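Local coordinates for molybdenum ABC transporter, periplasmic molybdenum-binding protein (Vibrio cholerae, PDB 4RXL) that binds tungstate in a cleft between two lobes and probably delivers molybdate or tungstate to an ABC transporter of the ModA-ModB-ModC type, at residues L55-N60 with I195-A200; A83-L88 with V170-A175. One frame throughout, in Å; residues are numbered along the deposited sequence.

Contact 1: L55-N60 with I195-A200. With WO4 (tungstate(VI)ion), chain B.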
ATOM      1  N   LEU A  55      13.015  -9.553  -6.262  1.00 18.22           N
ATOM      2  CA  LEU A  55      11.558  -9.442  -6.415  1.00 16.44           C
ATOM      3  C   LEU A  55      11.110  -8.093  -5.947  1.00 15.70           C
ATOM      4  O   LEU A  55      11.670  -7.556  -4.967  1.00 17.05           O
ATOM      5  CB  LEU A  55      10.828 -10.477  -5.547  1.00 20.69           C
ATOM      6  CG  LEU A  55      11.019 -11.975  -5.780  1.00 25.01           C
ATOM      7  CD1 LEU A  55      10.198 -12.732  -4.750  1.00 26.35           C
ATOM      8  CD2 LEU A  55      10.602 -12.343  -7.183  1.00 28.55           C
ATOM      9  N   PHE A  56      10.065  -7.593  -6.589  1.00 17.36           N
ATOM     10  CA  PHE A  56       9.436  -6.319  -6.236  1.00 15.64           C
ATOM     11  C   PHE A  56       7.928  -6.423  -6.194  1.00 14.65           C
ATOM     12  O   PHE A  56       7.315  -6.863  -7.130  1.00 15.34           O
ATOM     13  CB  PHE A  56       9.849  -5.254  -7.261  1.00 17.99           C
ATOM     14  CG  PHE A  56       9.205  -3.878  -7.055  1.00 17.54           C
ATOM     15  CD1 PHE A  56       9.149  -3.244  -5.820  1.00 18.19           C
ATOM     16  CD2 PHE A  56       8.684  -3.206  -8.136  1.00 18.70           C
ATOM     17  CE1 PHE A  56       8.598  -1.966  -5.706  1.00 18.09           C
ATOM     18  CE2 PHE A  56       8.108  -1.956  -8.006  1.00 18.99           C
ATOM     19  CZ  PHE A  56       8.088  -1.328  -6.800  1.00 15.98           C
ATOM     20  N   ILE A  57       7.320  -6.037  -5.090  1.00 15.12           N
ATOM     21  CA  ILE A  57       5.863  -5.973  -4.983  1.00 13.50           C
ATOM     22  C   ILE A  57       5.487  -4.513  -4.833  1.00 14.37           C
ATOM     23  O   ILE A  57       5.845  -3.858  -3.860  1.00 15.30           O
ATOM     24  CB  ILE A  57       5.337  -6.771  -3.766  1.00 15.39           C
ATOM     25  CG1 ILE A  57       5.702  -8.259  -3.929  1.00 18.91           C
ATOM     26  CG2 ILE A  57       3.831  -6.571  -3.553  1.00 17.91           C
ATOM     27  CD1 ILE A  57       5.421  -9.087  -2.682  1.00 19.64           C
ATOM     28  N   SER A  58       4.747  -3.999  -5.791  1.00 15.08           N
ATOM     29  CA  SER A  58       4.269  -2.607  -5.762  1.00 15.76           C
ATOM     30  C   SER A  58       2.823  -2.518  -5.323  1.00 16.09           C
ATOM     31  O   SER A  58       2.058  -3.455  -5.507  1.00 15.73           O
ATOM     32  CB  SER A  58       4.399  -2.064  -7.174  1.00 16.05           C
ATOM     33  OG  SER A  58       3.993  -0.715  -7.247  1.00 16.20           O
ATOM     34  N   ALA A  59       2.418  -1.372  -4.763  1.00 13.85           N
ATOM     35  CA  ALA A  59       1.025  -1.119  -4.422  1.00 13.39           C
ATOM     36  C   ALA A  59       0.232  -0.471  -5.557  1.00 18.31           C
ATOM     37  O   ALA A  59      -0.960  -0.145  -5.384  1.00 16.50           O
ATOM     38  CB  ALA A  59       0.942  -0.310  -3.157  1.00 13.03           C
ATOM     39  N   ASN A  60       0.886  -0.277  -6.709  1.00 13.82           N
ATOM     40  CA  ASN A  60       0.164  -0.002  -7.957  1.00 16.53           C
ATOM     41  C   ASN A  60       0.809  -0.645  -9.181  1.00 17.15           C
ATOM     42  O   ASN A  60       1.938  -1.106  -9.110  1.00 18.56           O
ATOM     43  CB  ASN A  60      -0.060   1.503  -8.157  1.00 15.15           C
ATOM     44  CG  ASN A  60       1.201   2.280  -8.449  1.00 23.41           C
ATOM     45  OD1 ASN A  60       2.262   1.721  -8.724  1.00 20.14           O
ATOM     46  ND2 ASN A  60       1.076   3.622  -8.382  1.00 22.73           N
ATOM     47  N   ILE A 195      -7.061  -0.706  -6.788  1.00 17.88           N
ATOM     48  CA  ILE A 195      -5.789  -0.965  -6.125  1.00 13.78           C
ATOM     49  C   ILE A 195      -5.351  -2.401  -6.348  1.00 17.50           C
ATOM     50  O   ILE A 195      -6.064  -3.331  -6.001  1.00 17.78           O
ATOM     51  CB  ILE A 195      -5.898  -0.703  -4.635  1.00 16.10           C
ATOM     52  CG1 ILE A 195      -6.337   0.736  -4.417  1.00 16.40           C
ATOM     53  CG2 ILE A 195      -4.576  -1.007  -3.936  1.00 16.78           C
ATOM     54  CD1 ILE A 195      -6.961   0.975  -3.056  1.00 17.44           C
ATOM     55  N   ARG A 196      -4.205  -2.560  -7.013  1.00 17.01           N
ATOM     56  CA  ARG A 196      -3.709  -3.853  -7.428  1.00 17.09           C
ATOM     57  C   ARG A 196      -2.214  -3.876  -7.161  1.00 16.73           C
ATOM     58  O   ARG A 196      -1.529  -2.866  -7.357  1.00 19.21           O
ATOM     59  CB  ARG A 196      -3.947  -4.081  -8.908  1.00 20.37           C
ATOM     60  CG  ARG A 196      -5.404  -4.031  -9.323  1.00 19.95           C
ATOM     61  CD  ARG A 196      -6.173  -5.268  -8.895  1.00 39.07           C
ATOM     62  NE  ARG A 196      -7.575  -5.215  -9.333  1.00 48.29           N
ATOM     63  CZ  ARG A 196      -8.579  -4.629  -8.665  1.00 37.80           C
ATOM     64  NH1 ARG A 196      -9.793  -4.652  -9.200  1.00 54.17           N
ATOM     65  NH2 ARG A 196      -8.401  -4.013  -7.472  1.00 26.61           N
ATOM     66  N   TYR A 197      -1.728  -5.018  -6.660  1.00 15.25           N
ATOM     67  CA  TYR A 197      -0.333  -5.241  -6.314  1.00 16.33           C
ATOM     68  C   TYR A 197       0.359  -6.181  -7.277  1.00 15.29           C
ATOM     69  O   TYR A 197       0.183  -7.384  -7.183  1.00 19.36           O
ATOM     70  CB  TYR A 197      -0.228  -5.893  -4.921  1.00 15.31           C
ATOM     71  CG  TYR A 197      -0.628  -5.010  -3.784  1.00 14.19           C
ATOM     72  CD1 TYR A 197      -1.940  -4.786  -3.515  1.00 18.28           C
ATOM     73  CD2 TYR A 197       0.331  -4.409  -2.929  1.00 15.49           C
ATOM     74  CE1 TYR A 197      -2.327  -3.949  -2.472  1.00 16.73           C
ATOM     75  CE2 TYR A 197      -0.047  -3.613  -1.875  1.00 13.15           C
ATOM     76  CZ  TYR A 197      -1.386  -3.398  -1.631  1.00 15.33           C
ATOM     77  OH  TYR A 197      -1.795  -2.578  -0.593  1.00 18.14           O
ATOM     78  N   PRO A 198       1.128  -5.654  -8.209  1.00 16.12           N
ATOM     79  CA  PRO A 198       1.933  -6.554  -9.022  1.00 17.10           C
ATOM     80  C   PRO A 198       3.154  -7.100  -8.291  1.00 18.17           C
ATOM     81  O   PRO A 198       3.746  -6.439  -7.452  1.00 18.86           O
ATOM     82  CB  PRO A 198       2.390  -5.676 -10.184  1.00 19.98           C
ATOM     83  CG  PRO A 198       2.351  -4.298  -9.655  1.00 24.78           C
ATOM     84  CD  PRO A 198       1.260  -4.248  -8.613  1.00 15.47           C
ATOM     85  N   LEU A 199       3.558  -8.296  -8.692  1.00 17.95           N
ATOM     86  CA  LEU A 199       4.770  -8.930  -8.242  1.00 20.92           C
ATOM     87  C   LEU A 199       5.655  -9.034  -9.464  1.00 18.62           C
ATOM     88  O   LEU A 199       5.277  -9.686 -10.458  1.00 20.87           O
ATOM     89  CB  LEU A 199       4.448 -10.304  -7.682  1.00 20.00           C
ATOM     90  CG  LEU A 199       5.574 -11.316  -7.494  1.00 21.38           C
ATOM     91  CD1 LEU A 199       6.540 -10.853  -6.410  1.00 23.11           C
ATOM     92  CD2 LEU A 199       4.983 -12.675  -7.176  1.00 20.70           C
ATOM     93  N   ALA A 200       6.817  -8.388  -9.404  1.00 17.97           N
ATOM     94  CA  ALA A 200       7.775  -8.393 -10.507  1.00 21.98           C
ATOM     95  C   ALA A 200       8.982  -9.263 -10.174  1.00 21.26           C
ATOM     96  O   ALA A 200       9.577  -9.127  -9.099  1.00 19.81           O
ATOM     97  CB  ALA A 200       8.207  -6.970 -10.803  1.00 21.14           C
TER
HETATM   98  W   WO4 B 301       2.522   2.055  -0.290  1.00 14.46           W
HETATM   99  O1  WO4 B 301       3.312   3.129   1.218  1.00 15.60           O
HETATM  100  O2  WO4 B 301       0.878   2.884  -1.180  1.00 18.95           O
HETATM  101  O3  WO4 B 301       3.960   1.781  -1.734  1.00 14.10           O
HETATM  102  O4  WO4 B 301       1.912   0.215   0.419  1.00 13.75           O

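Contact 2: A83-L88 with V170-A175. With WO4 (tungstate(VI)ion), chain B.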
ATOM      1  N   ALA A  83      -5.379  -7.427  -4.315  1.00 19.42           N
ATOM      2  CA  ALA A  83      -6.033  -6.133  -4.421  1.00 18.89           C
ATOM      3  C   ALA A  83      -6.331  -5.583  -3.041  1.00 18.07           C
ATOM      4  O   ALA A  83      -6.162  -6.263  -2.026  1.00 17.85           O
ATOM      5  CB  ALA A  83      -7.313  -6.254  -5.231  1.00 17.68           C
ATOM      6  N   ASN A  84      -6.740  -4.320  -2.999  1.00 16.13           N
ATOM      7  CA  ASN A  84      -7.028  -3.673  -1.721  1.00 17.22           C
ATOM      8  C   ASN A  84      -8.152  -2.683  -1.928  1.00 18.34           C
ATOM      9  O   ASN A  84      -8.637  -2.510  -3.044  1.00 17.98           O
ATOM     10  CB  ASN A  84      -5.763  -3.002  -1.158  1.00 16.55           C
ATOM     11  CG  ASN A  84      -5.629  -3.114   0.356  1.00 14.96           C
ATOM     12  OD1 ASN A  84      -6.627  -3.164   1.098  1.00 16.49           O
ATOM     13  ND2 ASN A  84      -4.393  -3.074   0.831  1.00 13.06           N
ATOM     14  N   SER A  85      -8.583  -2.056  -0.828  1.00 17.45           N
ATOM     15  CA  SER A  85      -9.476  -0.925  -0.890  1.00 17.69           C
ATOM     16  C   SER A  85      -8.892   0.176  -0.035  1.00 15.02           C
ATOM     17  O   SER A  85      -7.944  -0.024   0.741  1.00 14.69           O
ATOM     18  CB  SER A  85     -10.881  -1.303  -0.473  1.00 21.95           C
ATOM     19  OG  SER A  85     -10.918  -1.652   0.883  1.00 24.92           O
ATOM     20  N   LEU A  86      -9.460   1.365  -0.176  1.00 15.53           N
ATOM     21  CA  LEU A  86      -8.970   2.581   0.473  1.00 16.15           C
ATOM     22  C   LEU A  86      -9.995   3.071   1.511  1.00 16.59           C
ATOM     23  O   LEU A  86     -11.210   3.070   1.252  1.00 17.45           O
ATOM     24  CB  LEU A  86      -8.765   3.660  -0.585  1.00 16.47           C
ATOM     25  CG  LEU A  86      -7.794   4.804  -0.300  1.00 16.57           C
ATOM     26  CD1 LEU A  86      -6.372   4.307  -0.389  1.00 17.48           C
ATOM     27  CD2 LEU A  86      -8.020   5.921  -1.296  1.00 21.92           C
ATOM     28  N   VAL A  87      -9.481   3.465   2.679  1.00 15.77           N
ATOM     29  CA  VAL A  87     -10.315   3.894   3.782  1.00 15.93           C
ATOM     30  C   VAL A  87      -9.846   5.189   4.425  1.00 17.09           C
ATOM     31  O   VAL A  87      -8.691   5.609   4.305  1.00 17.33           O
ATOM     32  CB  VAL A  87     -10.432   2.796   4.857  1.00 20.85           C
ATOM     33  CG1 VAL A  87     -11.070   1.547   4.251  1.00 18.06           C
ATOM     34  CG2 VAL A  87      -9.083   2.459   5.466  1.00 19.87           C
ATOM     35  N   LEU A  88     -10.818   5.816   5.078  1.00 18.57           N
ATOM     36  CA  LEU A  88     -10.609   6.983   5.885  1.00 18.15           C
ATOM     37  C   LEU A  88     -10.617   6.498   7.318  1.00 18.70           C
ATOM     38  O   LEU A  88     -11.584   5.861   7.776  1.00 20.53           O
ATOM     39  CB  LEU A  88     -11.728   7.981   5.648  1.00 19.79           C
ATOM     40  CG  LEU A  88     -11.627   9.323   6.386  1.00 22.30           C
ATOM     41  CD1 LEU A  88     -10.399  10.113   5.940  1.00 20.96           C
ATOM     42  CD2 LEU A  88     -12.899  10.081   6.116  1.00 21.73           C
ATOM     43  N   VAL A 170      -5.601   5.496   4.335  1.00 14.70           N
ATOM     44  CA  VAL A 170      -4.755   4.347   4.273  1.00 14.55           C
ATOM     45  C   VAL A 170      -5.510   3.224   3.561  1.00 14.27           C
ATOM     46  O   VAL A 170      -6.665   3.396   3.140  1.00 15.10           O
ATOM     47  CB  VAL A 170      -4.254   3.893   5.665  1.00 15.56           C
ATOM     48  CG1 VAL A 170      -3.438   4.976   6.349  1.00 18.64           C
ATOM     49  CG2 VAL A 170      -5.414   3.453   6.533  1.00 19.68           C
ATOM     50  N   TYR A 171      -4.876   2.059   3.437  1.00 13.54           N
ATOM     51  CA  TYR A 171      -5.599   0.901   2.946  1.00 14.37           C
ATOM     52  C   TYR A 171      -6.387   0.213   4.037  1.00 13.14           C
ATOM     53  O   TYR A 171      -6.091   0.323   5.230  1.00 17.23           O
ATOM     54  CB  TYR A 171      -4.664  -0.093   2.282  1.00 13.57           C
ATOM     55  CG  TYR A 171      -3.790   0.495   1.212  1.00 12.78           C
ATOM     56  CD1 TYR A 171      -4.317   0.752  -0.041  1.00 13.35           C
ATOM     57  CD2 TYR A 171      -2.435   0.730   1.413  1.00 12.92           C
ATOM     58  CE1 TYR A 171      -3.509   1.269  -1.065  1.00 15.06           C
ATOM     59  CE2 TYR A 171      -1.625   1.216   0.399  1.00 11.90           C
ATOM     60  CZ  TYR A 171      -2.171   1.463  -0.837  1.00 12.59           C
ATOM     61  OH  TYR A 171      -1.437   2.019  -1.827  1.00 14.39           O
ATOM     62  N   LYS A 172      -7.420  -0.509   3.618  1.00 15.40           N
ATOM     63  CA  LYS A 172      -8.237  -1.345   4.484  1.00 17.01           C
ATOM     64  C   LYS A 172      -7.355  -2.271   5.309  1.00 20.14           C
ATOM     65  O   LYS A 172      -7.559  -2.416   6.510  1.00 20.02           O
ATOM     66  CB  LYS A 172      -9.242  -2.145   3.647  1.00 19.62           C
ATOM     67  CG  LYS A 172     -10.023  -3.220   4.384  1.00 32.48           C
ATOM     68  CD  LYS A 172     -11.059  -2.652   5.314  1.00 45.11           C
ATOM     69  CE  LYS A 172     -11.982  -3.758   5.811  1.00 46.64           C
ATOM     70  NZ  LYS A 172     -12.670  -4.473   4.690  1.00 47.60           N
ATOM     71  N   THR A 173      -6.345  -2.857   4.679  1.00 17.92           N
ATOM     72  CA  THR A 173      -5.450  -3.801   5.374  1.00 16.90           C
ATOM     73  C   THR A 173      -4.628  -3.120   6.452  1.00 18.88           C
ATOM     74  O   THR A 173      -4.292  -3.743   7.456  1.00 20.11           O
ATOM     75  CB  THR A 173      -4.529  -4.517   4.388  1.00 14.75           C
ATOM     76  OG1 THR A 173      -3.840  -3.522   3.643  1.00 17.39           O
ATOM     77  CG2 THR A 173      -5.304  -5.434   3.457  1.00 20.81           C
ATOM     78  N   ASP A 174      -4.311  -1.834   6.288  1.00 18.04           N
ATOM     79  CA  ASP A 174      -3.526  -1.118   7.304  1.00 18.82           C
ATOM     80  C   ASP A 174      -4.409  -0.890   8.535  1.00 23.21           C
ATOM     81  O   ASP A 174      -4.000  -1.130   9.670  1.00 22.55           O
ATOM     82  CB  ASP A 174      -3.027   0.227   6.782  1.00 20.50           C
ATOM     83  CG  ASP A 174      -2.158   0.115   5.558  1.00 23.11           C
ATOM     84  OD1 ASP A 174      -1.218  -0.715   5.526  1.00 22.54           O
ATOM     85  OD2 ASP A 174      -2.413   0.883   4.631  1.00 17.55           O
ATOM     86  N   ALA A 175      -5.638  -0.444   8.320  1.00 22.25           N
ATOM     87  CA  ALA A 175      -6.575  -0.248   9.429  1.00 24.31           C
ATOM     88  C   ALA A 175      -6.851  -1.550  10.169  1.00 24.19           C
ATOM     89  O   ALA A 175      -6.862  -1.579  11.415  1.00 29.38           O
ATOM     90  CB  ALA A 175      -7.875   0.366   8.916  1.00 26.66           C
TER
HETATM   91  W   WO4 B 301       2.522   2.055  -0.290  1.00 14.46           W
HETATM   92  O1  WO4 B 301       3.312   3.129   1.218  1.00 15.60           O
HETATM   93  O2  WO4 B 301       0.878   2.884  -1.180  1.00 18.95           O
HETATM   94  O3  WO4 B 301       3.960   1.781  -1.734  1.00 14.10           O
HETATM   95  O4  WO4 B 301       1.912   0.215   0.419  1.00 13.75           O

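Contact 1: L55-N60 with I195-A200
Phe56 and Ala200 form an antiparallel hydrogen-bonded pair, their strands running at 174° to each other. Phe56 N donates to Ala200 O at 3.0 Å, and Ala200 N to Phe56 O at 2.8 Å. A third backbone bond, Ser58 N to Pro198 O, carries the pairing past the end of strand 55-57. On one face of the sheet Ile57 lays CG1 across Leu199 CD1 at 3.7 Å, with helix 206-215 packing on Leu199. Phe56 and Ala200 lie on the other face. Strand 55-57 also pairs in parallel with strand 6-11, as in the mixed sheet of a periplasmic binding protein lobe, and the loop after it runs to the ligand cleft. There Ala59 sits over one face of the Tyr197 ring, its CA 4.1 Å from the ring centroid in a CH-pi contact, while Ile57 CG2 comes to the ring edge. Ala59 CB is 3.7 Å from both Tyr197 CE2 and tungstate O4. The Tyr197 hydroxyl is hydrogen-bonded to Ser13, itself a tungstate ligand. The Pro198 ring lies against Ser58 CB, its CG 3.3 Å from Asn60 O. Ser58 OG donates to that same oxygen at 2.8 Å; Asn60 caps helix 61-69 through OD1 to Trp63 N.

Contact 2: A83-L88 with V170-A175
Val87 and Val170 form an antiparallel hydrogen-bonded pair, with Val87 N to Val170 O at 2.9 Å, and Lys172 N, in the first turn of helix 172-177, donates to Ser85 O. Val87 CG2 meets Val170 CG2 on one face of the sheet and also reaches Ala175 CB. Strand 78-91, broken at Ser85, thus pairs with strand 168-171, which runs straight into the helix; in periplasmic binding proteins such strands cross between the lobes, probably as part of the hinge. Tyr171, the N-cap residue, carries the contact to the ligand. Its CB lies 3.3 Å from Asn84 ND2 and close to Ser85 O. CG is turned beside the backbone N, anti to the carbonyl carbon (chi1 -53°), which directs the ring away from the helix. CD1 touches Leu86 CD1 at 4.1 Å, and the Asn84 amide is nearly parallel to the ring, their planes 17° apart. Farther out, CE2 is 3.4 Å from tungstate O2, which lies at the ring edge, in plane. At the tip OH donates to that same oxygen at 2.6 Å. Asn84 ND2 donates in its amide plane to Thr173 OG1 at 2.9 Å, nearly straight at 167°, and is also hydrogen-bonded to Tyr197 OH. The Tyr171 N to Asp174 OD2 bond and Asn84 packing on CB probably help to hold the phenol, whose short hydrogen bond probably helps to disperse the oxyanion's charge.

Overall arrangement
Both contacts are buried and reach the tungstate, but from different parts of the mixed sheet. Contact 1 is strand against strand within one lobe, its grip mostly backbone bonds and apolar side chains, and it meets the anion through a methyl group alone. Contact 2 joins the broken strand 78-91 to a strand-to-helix junction, mixes valine packing with side-chain polar bonds, and supplies a direct hydrogen bond to the ligand. Strands 195-201 and 78-91 are neighbours in the sheet, so the two contacts touch: Tyr197 OH lies 3.0 Å from Asn84 ND2, a probable hydrogen bond, and Ile195 O probably accepts from Asn84 N. Asn84 thus reaches the Tyr197 hydroxyl while packing against Tyr171, the tungstate ligand.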